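Local coordinates for protein serine-pyruvate aminotransferase (AgxT) (Sulfolobus solfataricus, PDB 3ZRP) that probably transfers amino groups between serine or alanine and 2-oxo acids such as pyruvate or glyoxylate, using pyridoxal 5'-phosphate as its cofactor, at residues 38-43 with 250-255; 185-190 with 195-200. All coordinates share one frame; numbering follows the deposited sequence.

Contact 1: 38-43 with 250-255; sequences AYSLKG and LQLAEA
Tyr39 meets Ala253 where helix 31-48 crosses helix 246-262. Its CG is anti to the backbone N (chi1 -174°), which brings the ring to Ala253: Tyr39 CE2 comes within 3.2 Å of Ala253 O, the oxygen lying obliquely to the ring, and Tyr39 CD2 packs 4.1 Å from Ala253 CB. The same ring also touches Phe256 and Arg257, one turn further along helix 246-262. Next comes Ser40, the point of closest backbone approach, with its CA 4.9 Å from that of Ala253. Small residues on both sides let the segment axes pass 8.6 Å apart at 45°, a close helix-helix packing within the class-V aminotransferase fold, on the flank of the large mixed sheet beside strand 55-60. Ser40 OG lies 3.3 Å from Ala253 CA, but its polar partner is in its own helix, where it is hydrogen-bonded to Ala36 O; toward helix 246-262 it therefore acts as a small packing group. Leu252, one residue before Ala253, reaches back to Ser40: the leucine's CD2 branch stands 3.9 Å from Ser40 CB, and both side chains also rest on Ile58 of strand 55-60.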
ATOM      1  N   ALA A  38       1.173  15.596   7.726  1.00 31.29           N
ATOM      2  CA  ALA A  38       0.400  16.457   8.631  1.00 28.25           C
ATOM      3  C   ALA A  38      -0.700  17.221   7.890  1.00 27.06           C
ATOM      4  O   ALA A  38      -1.843  17.327   8.365  1.00 28.85           O
ATOM      5  CB  ALA A  38       1.328  17.446   9.371  1.00 33.58           C
ATOM      6  N   TYR A  39      -0.344  17.757   6.732  1.00 26.29           N
ATOM      7  CA  TYR A  39      -1.291  18.495   5.921  1.00 30.15           C
ATOM      8  C   TYR A  39      -2.450  17.613   5.424  1.00 29.35           C
ATOM      9  O   TYR A  39      -3.613  18.036   5.409  1.00 31.36           O
ATOM     10  CB  TYR A  39      -0.578  19.197   4.764  1.00 31.34           C
ATOM     11  CG  TYR A  39      -1.498  20.094   3.982  1.00 33.95           C
ATOM     12  CD1 TYR A  39      -1.678  21.442   4.356  1.00 32.61           C
ATOM     13  CD2 TYR A  39      -2.225  19.604   2.898  1.00 27.02           C
ATOM     14  CE1 TYR A  39      -2.539  22.281   3.633  1.00 38.16           C
ATOM     15  CE2 TYR A  39      -3.082  20.426   2.181  1.00 34.53           C
ATOM     16  CZ  TYR A  39      -3.240  21.763   2.557  1.00 38.16           C
ATOM     17  OH  TYR A  39      -4.100  22.565   1.845  1.00 43.19           O
ATOM     18  N   SER A  40      -2.134  16.391   4.996  1.00 31.34           N
ATOM     19  CA  SER A  40      -3.178  15.465   4.552  1.00 23.37           C
ATOM     20  C   SER A  40      -4.100  15.061   5.694  1.00 25.71           C
ATOM     21  O   SER A  40      -5.321  14.965   5.514  1.00 26.02           O
ATOM     22  CB  SER A  40      -2.546  14.231   3.868  1.00 21.69           C
ATOM     23  OG  SER A  40      -1.814  14.648   2.744  1.00 23.78           O
ATOM     24  N   LEU A  41      -3.515  14.831   6.871  1.00 26.96           N
ATOM     25  CA  LEU A  41      -4.291  14.520   8.046  1.00 30.94           C
ATOM     26  C   LEU A  41      -5.320  15.628   8.339  1.00 30.06           C
ATOM     27  O   LEU A  41      -6.495  15.331   8.598  1.00 30.03           O
ATOM     28  CB  LEU A  41      -3.380  14.234   9.249  1.00 27.86           C
ATOM     29  CG  LEU A  41      -2.513  12.972   9.133  1.00 26.17           C
ATOM     30  CD1 LEU A  41      -1.550  12.893  10.265  1.00 26.27           C
ATOM     31  CD2 LEU A  41      -3.376  11.691   9.085  1.00 24.81           C
ATOM     32  N   LYS A  42      -4.891  16.892   8.260  1.00 32.93           N
ATOM     33  CA  LYS A  42      -5.823  18.024   8.452  1.00 34.77           C
ATOM     34  C   LYS A  42      -6.886  18.087   7.364  1.00 33.51           C
ATOM     35  O   LYS A  42      -8.057  18.365   7.648  1.00 31.03           O
ATOM     36  CB  LYS A  42      -5.075  19.366   8.528  1.00 38.47           C
ATOM     37  CG  LYS A  42      -4.205  19.463   9.737  1.00 38.10           C
ATOM     38  CD  LYS A  42      -3.461  20.777   9.793  1.00 47.23           C
ATOM     39  CE  LYS A  42      -2.181  20.634  10.613  1.00 48.67           C
ATOM     40  NZ  LYS A  42      -2.442  20.292  12.038  1.00 48.48           N
ATOM     41  N   GLY A  43      -6.458  17.793   6.134  1.00 28.83           N
ATOM     42  CA  GLY A  43      -7.325  17.752   4.975  1.00 30.80           C
ATOM     43  C   GLY A  43      -8.419  16.718   5.105  1.00 31.11           C
ATOM     44  O   GLY A  43      -9.542  16.970   4.659  1.00 33.45           O
ATOM     45  N   LEU A 250       2.703  12.618  -0.778  1.00 25.02           N
ATOM     46  CA  LEU A 250       3.016  13.959  -1.320  1.00 28.42           C
ATOM     47  C   LEU A 250       1.929  14.386  -2.318  1.00 29.36           C
ATOM     48  O   LEU A 250       1.439  15.528  -2.280  1.00 26.17           O
ATOM     49  CB  LEU A 250       4.384  13.952  -2.029  1.00 30.56           C
ATOM     50  CG  LEU A 250       5.654  13.666  -1.196  1.00 29.46           C
ATOM     51  CD1 LEU A 250       6.914  13.688  -2.083  1.00 28.51           C
ATOM     52  CD2 LEU A 250       5.770  14.638  -0.059  1.00 33.22           C
ATOM     53  N   GLN A 251       1.570  13.464  -3.222  1.00 25.96           N
ATOM     54  CA  GLN A 251       0.494  13.710  -4.181  1.00 28.41           C
ATOM     55  C   GLN A 251      -0.831  14.008  -3.456  1.00 25.16           C
ATOM     56  O   GLN A 251      -1.546  14.955  -3.819  1.00 24.15           O
ATOM     57  CB  GLN A 251       0.363  12.538  -5.178  1.00 27.47           C
ATOM     58  CG  GLN A 251       1.578  12.420  -6.104  1.00 28.65           C
ATOM     59  CD  GLN A 251       1.689  11.090  -6.851  1.00 32.80           C
ATOM     60  OE1 GLN A 251       1.560  10.020  -6.266  1.00 32.77           O
ATOM     61  NE2 GLN A 251       1.973  11.161  -8.145  1.00 34.80           N
ATOM     62  N   LEU A 252      -1.145  13.211  -2.432  1.00 26.53           N
ATOM     63  CA  LEU A 252      -2.356  13.409  -1.617  1.00 23.89           C
ATOM     64  C   LEU A 252      -2.414  14.820  -0.980  1.00 26.31           C
ATOM     65  O   LEU A 252      -3.481  15.437  -0.941  1.00 26.82           O
ATOM     66  CB  LEU A 252      -2.523  12.308  -0.527  1.00 23.59           C
ATOM     67  CG  LEU A 252      -3.795  12.415   0.355  1.00 25.44           C
ATOM     68  CD1 LEU A 252      -5.106  12.285  -0.474  1.00 26.92           C
ATOM     69  CD2 LEU A 252      -3.812  11.410   1.520  1.00 27.30           C
ATOM     70  N   ALA A 253      -1.287  15.320  -0.473  1.00 26.34           N
ATOM     71  CA  ALA A 253      -1.289  16.656   0.179  1.00 25.29           C
ATOM     72  C   ALA A 253      -1.650  17.773  -0.816  1.00 27.30           C
ATOM     73  O   ALA A 253      -2.357  18.754  -0.477  1.00 26.36           O
ATOM     74  CB  ALA A 253       0.064  16.933   0.837  1.00 24.97           C
ATOM     75  N   GLU A 254      -1.165  17.604  -2.040  1.00 28.32           N
ATOM     76  CA  GLU A 254      -1.459  18.505  -3.130  1.00 28.27           C
ATOM     77  C   GLU A 254      -2.924  18.395  -3.560  1.00 30.44           C
ATOM     78  O   GLU A 254      -3.550  19.412  -3.843  1.00 30.31           O
ATOM     79  CB  GLU A 254      -0.523  18.230  -4.314  1.00 28.73           C
ATOM     80  CG  GLU A 254      -0.725  19.143  -5.549  1.00 37.02           C
ATOM     81  CD  GLU A 254      -0.456  20.648  -5.286  1.00 39.75           C
ATOM     82  OE1 GLU A 254       0.018  21.028  -4.190  1.00 36.00           O
ATOM     83  OE2 GLU A 254      -0.721  21.453  -6.203  1.00 42.30           O
ATOM     84  N   ALA A 255      -3.473  17.174  -3.636  1.00 27.90           N
ATOM     85  CA  ALA A 255      -4.919  17.039  -3.878  1.00 26.59           C
ATOM     86  C   ALA A 255      -5.706  17.805  -2.811  1.00 27.10           C
ATOM     87  O   ALA A 255      -6.637  18.561  -3.135  1.00 28.35           O
ATOM     88  CB  ALA A 255      -5.350  15.566  -3.926  1.00 28.81           C
TER

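Contact 2: 185-190 with 195-200. With PLP (pyridoxal-5'-phosphate), chain C.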
ATOM      1  N   THR A 185     -12.176   6.362   3.604  1.00 23.12           N
ATOM      2  CA  THR A 185     -12.156   6.544   2.167  1.00 24.30           C
ATOM      3  C   THR A 185     -10.816   6.027   1.583  1.00 23.89           C
ATOM      4  O   THR A 185     -10.034   5.343   2.285  1.00 21.40           O
ATOM      5  CB  THR A 185     -12.521   8.021   1.763  1.00 24.06           C
ATOM      6  OG1 THR A 185     -12.735   8.084   0.359  1.00 23.80           O
ATOM      7  CG2 THR A 185     -11.432   9.031   2.142  1.00 22.90           C
ATOM      8  N   ALA A 186     -10.582   6.302   0.307  1.00 25.34           N
ATOM      9  CA  ALA A 186      -9.326   5.929  -0.360  1.00 24.26           C
ATOM     10  C   ALA A 186      -8.770   7.149  -1.072  1.00 24.05           C
ATOM     11  O   ALA A 186      -9.489   8.128  -1.256  1.00 24.05           O
ATOM     12  CB  ALA A 186      -9.576   4.788  -1.375  1.00 23.15           C
ATOM     13  N   SER A 187      -7.506   7.092  -1.499  1.00 22.88           N
ATOM     14  CA  SER A 187      -6.904   8.246  -2.152  1.00 22.95           C
ATOM     15  C   SER A 187      -7.376   8.506  -3.593  1.00 24.54           C
ATOM     16  O   SER A 187      -7.374   9.643  -4.068  1.00 25.02           O
ATOM     17  CB  SER A 187      -5.375   8.197  -2.045  1.00 23.42           C
ATOM     18  OG  SER A 187      -4.836   6.974  -2.511  1.00 21.08           O
ATOM     19  N   GLN A 188      -7.790   7.450  -4.281  1.00 25.20           N
ATOM     20  CA  GLN A 188      -7.928   7.499  -5.738  1.00 25.56           C
ATOM     21  C   GLN A 188      -9.330   7.729  -6.277  1.00 28.63           C
ATOM     22  O   GLN A 188      -9.526   7.670  -7.506  1.00 28.68           O
ATOM     23  CB  GLN A 188      -7.347   6.210  -6.384  1.00 26.83           C
ATOM     24  CG  GLN A 188      -8.230   4.918  -6.310  1.00 25.76           C
ATOM     25  CD  GLN A 188      -8.289   4.247  -4.909  1.00 25.14           C
ATOM     26  OE1 GLN A 188      -7.630   4.681  -3.950  1.00 27.32           O
ATOM     27  NE2 GLN A 188      -9.134   3.225  -4.786  1.00 24.29           N
ATOM     28  N   LYS A 189     -10.309   7.978  -5.409  1.00 27.95           N
ATOM     29  CA  LYS A 189     -11.678   8.132  -5.942  1.00 30.84           C
ATOM     30  C   LYS A 189     -12.087   9.626  -6.005  1.00 35.48           C
ATOM     31  O   LYS A 189     -11.485  10.392  -6.801  1.00 32.62           O
ATOM     32  CB  LYS A 189     -12.684   7.122  -5.318  1.00 33.10           C
ATOM     33  CG  LYS A 189     -12.383   5.623  -5.763  1.00 38.15           C
ATOM     34  CD  LYS A 189     -13.487   4.533  -5.564  1.00 44.74           C
ATOM     35  CE  LYS A 189     -12.918   3.043  -5.684  1.00 41.91           C
ATOM     36  NZ  LYS A 189     -13.902   1.874  -5.459  1.00 42.19           N
ATOM     37  N   ALA A 190     -13.041  10.077  -5.186  1.00 32.02           N
ATOM     38  CA  ALA A 190     -13.503  11.469  -5.307  1.00 31.66           C
ATOM     39  C   ALA A 190     -12.471  12.510  -4.850  1.00 37.39           C
ATOM     40  O   ALA A 190     -12.572  13.696  -5.205  1.00 32.12           O
ATOM     41  CB  ALA A 190     -14.860  11.673  -4.637  1.00 34.11           C
ATOM     42  N   ALA A 195      -3.482   6.251  -6.420  1.00 23.93           N
ATOM     43  CA  ALA A 195      -3.865   5.087  -5.606  1.00 23.69           C
ATOM     44  C   ALA A 195      -2.746   4.618  -4.685  1.00 26.53           C
ATOM     45  O   ALA A 195      -1.559   4.858  -4.981  1.00 26.36           O
ATOM     46  CB  ALA A 195      -4.312   3.921  -6.520  1.00 25.45           C
ATOM     47  N   GLY A 196      -3.123   3.978  -3.565  1.00 23.71           N
ATOM     48  CA  GLY A 196      -2.139   3.411  -2.624  1.00 25.10           C
ATOM     49  C   GLY A 196      -2.325   3.723  -1.144  1.00 23.92           C
ATOM     50  O   GLY A 196      -1.555   3.248  -0.310  1.00 22.38           O
ATOM     51  N   LEU A 197      -3.368   4.493  -0.822  1.00 21.52           N
ATOM     52  CA  LEU A 197      -3.655   4.904   0.559  1.00 23.46           C
ATOM     53  C   LEU A 197      -5.103   4.653   0.947  1.00 18.71           C
ATOM     54  O   LEU A 197      -6.019   4.970   0.172  1.00 21.68           O
ATOM     55  CB  LEU A 197      -3.347   6.400   0.748  1.00 22.49           C
ATOM     56  CG  LEU A 197      -1.917   6.851   0.456  1.00 24.78           C
ATOM     57  CD1 LEU A 197      -1.854   8.409   0.484  1.00 25.73           C
ATOM     58  CD2 LEU A 197      -0.945   6.233   1.445  1.00 23.87           C
ATOM     59  N   GLY A 198      -5.305   4.092   2.138  1.00 20.07           N
ATOM     60  CA  GLY A 198      -6.614   4.070   2.781  1.00 18.35           C
ATOM     61  C   GLY A 198      -6.607   5.222   3.782  1.00 20.14           C
ATOM     62  O   GLY A 198      -5.535   5.571   4.267  1.00 23.88           O
ATOM     63  N   LEU A 199      -7.763   5.848   4.015  1.00 21.01           N
ATOM     64  CA  LEU A 199      -7.850   7.016   4.907  0.60 20.91           C
ATOM     65  C   LEU A 199      -8.976   6.852   5.912  1.00 21.77           C
ATOM     66  O   LEU A 199     -10.074   6.463   5.556  1.00 24.74           O
ATOM     67  CB  LEU A 199      -8.074   8.304   4.105  0.60 22.81           C
ATOM     68  CG  LEU A 199      -6.938   8.875   3.259  0.60 25.20           C
ATOM     69  CD1 LEU A 199      -6.815   8.092   2.009  0.60 20.57           C
ATOM     70  CD2 LEU A 199      -7.226  10.337   2.929  0.60 21.72           C
ATOM     71  N   LEU A 200      -8.718   7.164   7.186  1.00 24.38           N
ATOM     72  CA  LEU A 200      -9.723   6.915   8.227  1.00 22.53           C
ATOM     73  C   LEU A 200      -9.816   8.110   9.148  1.00 27.20           C
ATOM     74  O   LEU A 200      -8.827   8.750   9.376  1.00 25.73           O
ATOM     75  CB  LEU A 200      -9.367   5.650   9.050  1.00 24.76           C
ATOM     76  CG  LEU A 200      -9.267   4.332   8.231  1.00 23.30           C
ATOM     77  CD1 LEU A 200      -7.770   3.969   7.933  1.00 23.81           C
ATOM     78  CD2 LEU A 200      -9.959   3.191   8.910  1.00 22.96           C
TER
HETATM   79  N1  PLP C1189     -15.751   0.523  -1.080  1.00 22.35           N
HETATM   80  C2  PLP C1189     -16.280   1.151  -2.185  1.00 25.13           C
HETATM   81  C2A PLP C1189     -17.636   1.796  -2.072  1.00 25.55           C
HETATM   82  C3  PLP C1189     -15.556   1.206  -3.398  1.00 23.99           C
HETATM   83  O3  PLP C1189     -16.024   1.805  -4.362  1.00 24.86           O
HETATM   84  C4  PLP C1189     -14.287   0.623  -3.490  1.00 26.73           C
HETATM   85  C4A PLP C1189     -13.512   0.735  -4.808  1.00 31.91           C
HETATM   86  C5  PLP C1189     -13.791  -0.033  -2.343  1.00 24.54           C
HETATM   87  C6  PLP C1189     -14.513  -0.058  -1.131  1.00 21.33           C
HETATM   88  C5A PLP C1189     -12.454  -0.712  -2.312  1.00 21.58           C
HETATM   89  O4P PLP C1189     -11.344   0.186  -2.408  1.00 25.49           O
HETATM   90  P   PLP C1189      -9.900  -0.270  -2.878  1.00 23.00           P
HETATM   91  O1P PLP C1189      -9.140   1.017  -2.806  1.00 19.31           O
HETATM   92  O2P PLP C1189     -10.144  -0.758  -4.267  1.00 23.75           O
HETATM   93  O3P PLP C1189      -9.520  -1.315  -1.890  1.00 17.64           O
HETATM   94  O   HOH W   1      -5.634   3.002  -3.119  1.00 24.13           O
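A first torsion of 78° in Gln188, followed by a bend at chi2 (-74°), folds its side chain so that CB lies against Ala195 while the amide reaches the cofactor phosphate. Gln188 NE2 donates a hydrogen bond to PLP O1P at 3.0 Å, and Gln188 OE1 accepts one from a water that in turn takes the N-H of Gly196. Held at both its nitrogen and its oxygen, the amide has its rotation fixed. Beside it, Lys189 keeps an extended chain beyond CG, ending in the covalent bond from Lys189 NZ to PLP C4A that is the internal aldimine linkage of this enzyme family. The cofactor is also hydrogen-bonded to Gly63, Thr64, Thr138 and Ser166, and to Tyr240 and Thr243 of the second subunit.

The two segments that hold these groups belong to an antiparallel beta hairpin. Thr185 and Leu199 are its hydrogen-bonded pair: Thr185 N to Leu199 O and Leu199 N to Thr185 O are both 2.9 Å, and both bonds are nearly straight at the hydrogen. Ala186 faces Gly198 in the adjacent non-hydrogen-bonded pair. Beyond it, Ser187 N bonds to Leu197 O at 3.1 Å, and Leu197 N makes a weak bond to Ser187 OG, which is also hydrogen-bonded to Ala194 O. The side chains of Thr185 and Leu199 lie side by side on one face, with Thr185 CG2 4.0 Å from Leu199 CB.

Leu200 points to the opposite face and packs on helix 63-69, whereas Leu197 and Leu199 cover Ile58 and meet helix 246-262. Backbone bonds from Gly198 to Ile59 and from Leu200 to Leu57 place strand 197-202 between strands 182-186 and 55-60 of the mixed sheet.

Overall arrangement
From the N terminus, the chain runs through helix 31-48, enters the large mixed sheet at strand 55-60 and builds the rest of that sheet before returning as helix 246-262. Contact 1 closes this long loop, with 206 residues between its segments. Nested inside it, contact 2 closes a short loop, with four residues between its segments, in the hairpin of strands 182-186 and 197-202. Their centres are 11 Å apart, and they join through Leu252, whose CD2 packs 3.7 Å from Leu197 CD1. One leucine thereby connects the helix pair to the face of the hairpin that carries Leu197 and Leu199; the lysine bound to the cofactor lies in the connection between the two strands.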